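Local atomic coordinates of Cg3027-pa (Drosophila melanogaster, PDB entry 2VHH), a protein that probably hydrolyses N-carbamoyl-beta-alanine to beta-alanine, ammonium and carbon dioxide, a step of pyrimidine degradation, and assembles as a homooctamer. Residues V320-G325 and L345-Q350. Residues are numbered along the deposited sequence; the frame is centred on the assembly and turned at random.
Sequences VAAPDG and LNLCRQ
Pro323 and Leu347 meet in a small, mostly buried apolar contact between a beta turn in the loop joining strands 308-315 and 337-344 and the first turn of helix 347-355. The turn, Ala322 to Gly325, is type I, with a hydrogen bond from Gly325 N to Ala322 O of 3.0 Å and Pro323 and Asp324 at its two corners. Both Pro323 and Leu347 direct their CB across the interface, and the prolyl CG lies 3.8 Å from Leu347 CD2. With CG anti to the backbone N (chi1 -167°) and chi2 near 66°, this methyl also touches the Asp324 carboxylate, OD1 lying 3.8 Å from Leu347 CD2, roughly at right angles to the proline's approach. A looser approach joins Pro323 CG to Cys348 SG at 4.3 Å; the nearest CA atoms, those of Pro323 and Cys348, are 6.2 Å apart. Ala322 and Pro323 also pack on Phe283, so the same turn touches both strand 283-295 and the helix. Asp324 OD1 is hydrogen-bonded to Ser326 OG just beyond the turn. No hydrogen bond spans the two segments, and 170 Å² is buried in all; the pairing therefore rests on van der Waals packing of ring methylene and carboxylate oxygen around the Leu347 methyl, with sulfur near the proline at longer range.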
loop_
_atom_site.group_PDB
_atom_site.type_symbol
_atom_site.label_atom_id
_atom_site.label_comp_id
_atom_site.label_asym_id
_atom_site.label_seq_id
_atom_site.Cartn_x
_atom_site.Cartn_y
_atom_site.Cartn_z
ATOM N N VAL C 320 5.875 44.153 2.643
ATOM C CA VAL C 320 6.005 43.200 1.557
ATOM C C VAL C 320 7.295 42.423 1.790
ATOM O O VAL C 320 8.351 43.021 2.001
ATOM C CB VAL C 320 6.006 43.912 0.161
ATOM C CG1 VAL C 320 6.597 43.031 -0.914
ATOM C CG2 VAL C 320 4.617 44.327 -0.226
ATOM N N ALA C 321 7.198 41.096 1.783
ATOM C CA ALA C 321 8.367 40.218 1.893
ATOM C C ALA C 321 8.696 39.637 0.529
ATOM O O ALA C 321 7.796 39.249 -0.216
ATOM C CB ALA C 321 8.112 39.109 2.894
ATOM N N ALA C 322 9.983 39.603 0.200
ATOM C CA ALA C 322 10.467 39.049 -1.068
ATOM C C ALA C 322 11.033 37.635 -0.901
ATOM O O ALA C 322 11.540 37.270 0.173
ATOM C CB ALA C 322 11.512 39.954 -1.664
ATOM N N PRO C 323 10.958 36.827 -1.970
ATOM C CA PRO C 323 11.420 35.431 -1.951
ATOM C C PRO C 323 12.878 35.225 -1.538
ATOM O O PRO C 323 13.231 34.135 -1.094
ATOM C CB PRO C 323 11.238 34.985 -3.405
ATOM C CG PRO C 323 11.101 36.260 -4.193
ATOM C CD PRO C 323 10.404 37.194 -3.281
ATOM N N ASP C 324 13.717 36.241 -1.692
ATOM C CA ASP C 324 15.122 36.105 -1.322
ATOM C C ASP C 324 15.382 36.415 0.151
ATOM O O ASP C 324 16.531 36.538 0.563
ATOM C CB ASP C 324 16.020 36.966 -2.219
ATOM C CG ASP C 324 15.870 38.451 -1.953
ATOM O OD1 ASP C 324 14.742 38.917 -1.716
ATOM O OD2 ASP C 324 16.886 39.167 -1.994
ATOM N N GLY C 325 14.320 36.539 0.941
ATOM C CA GLY C 325 14.455 36.783 2.378
ATOM C C GLY C 325 14.483 38.247 2.785
ATOM O O GLY C 325 14.476 38.560 3.984
ATOM N N LEU C 345 9.022 40.114 -11.088
ATOM C CA LEU C 345 8.488 38.799 -10.786
ATOM C C LEU C 345 9.462 37.671 -11.134
ATOM O O LEU C 345 9.243 36.507 -10.780
ATOM C CB LEU C 345 7.154 38.592 -11.503
ATOM C CG LEU C 345 5.911 39.260 -10.903
ATOM C CD1 LEU C 345 4.829 39.454 -11.967
ATOM C CD2 LEU C 345 5.371 38.458 -9.717
ATOM N N ASN C 346 10.541 38.020 -11.820
ATOM C CA ASN C 346 11.539 37.045 -12.216
ATOM C C ASN C 346 12.406 36.568 -11.064
ATOM O O ASN C 346 13.077 35.541 -11.186
ATOM C CB ASN C 346 12.396 37.582 -13.359
ATOM C CG ASN C 346 11.629 37.663 -14.651
ATOM O OD1 ASN C 346 10.490 37.196 -14.735
ATOM N ND2 ASN C 346 12.241 38.258 -15.672
ATOM N N LEU C 347 12.381 37.291 -9.948
ATOM C CA LEU C 347 13.157 36.892 -8.781
ATOM C C LEU C 347 12.739 35.526 -8.259
ATOM O O LEU C 347 13.562 34.792 -7.721
ATOM C CB LEU C 347 13.067 37.930 -7.661
ATOM C CG LEU C 347 14.067 37.780 -6.504
ATOM C CD1 LEU C 347 15.511 38.011 -6.974
ATOM C CD2 LEU C 347 13.724 38.700 -5.350
ATOM N N CYS C 348 11.467 35.183 -8.432
ATOM C CA CYS C 348 10.930 33.930 -7.917
ATOM C C CYS C 348 11.665 32.721 -8.474
ATOM O O CYS C 348 12.167 31.898 -7.705
ATOM C CB CYS C 348 9.439 33.836 -8.176
ATOM S SG CYS C 348 8.561 35.216 -7.443
ATOM N N ARG C 349 11.759 32.622 -9.800
ATOM C CA ARG C 349 12.454 31.487 -10.400
ATOM C C ARG C 349 13.924 31.494 -10.012
ATOM O O ARG C 349 14.491 30.454 -9.701
ATOM C CB ARG C 349 12.296 31.474 -11.915
ATOM C CG ARG C 349 13.109 30.402 -12.585
ATOM C CD ARG C 349 13.015 30.509 -14.066
ATOM N NE ARG C 349 11.679 30.152 -14.504
ATOM C CZ ARG C 349 11.280 30.199 -15.763
ATOM N NH1 ARG C 349 12.134 30.592 -16.702
ATOM N NH2 ARG C 349 10.032 29.859 -16.080
ATOM N N GLN C 350 14.528 32.676 -10.021
ATOM C CA GLN C 350 15.953 32.820 -9.711
ATOM C C GLN C 350 16.281 32.302 -8.316
ATOM O O GLN C 350 17.304 31.646 -8.117
ATOM C CB GLN C 350 16.418 34.272 -9.862
ATOM C CG GLN C 350 16.487 34.741 -11.290
ATOM C CD GLN C 350 16.692 36.234 -11.428
ATOM O OE1 GLN C 350 17.165 36.907 -10.516
ATOM N NE2 GLN C 350 16.344 36.760 -12.589
#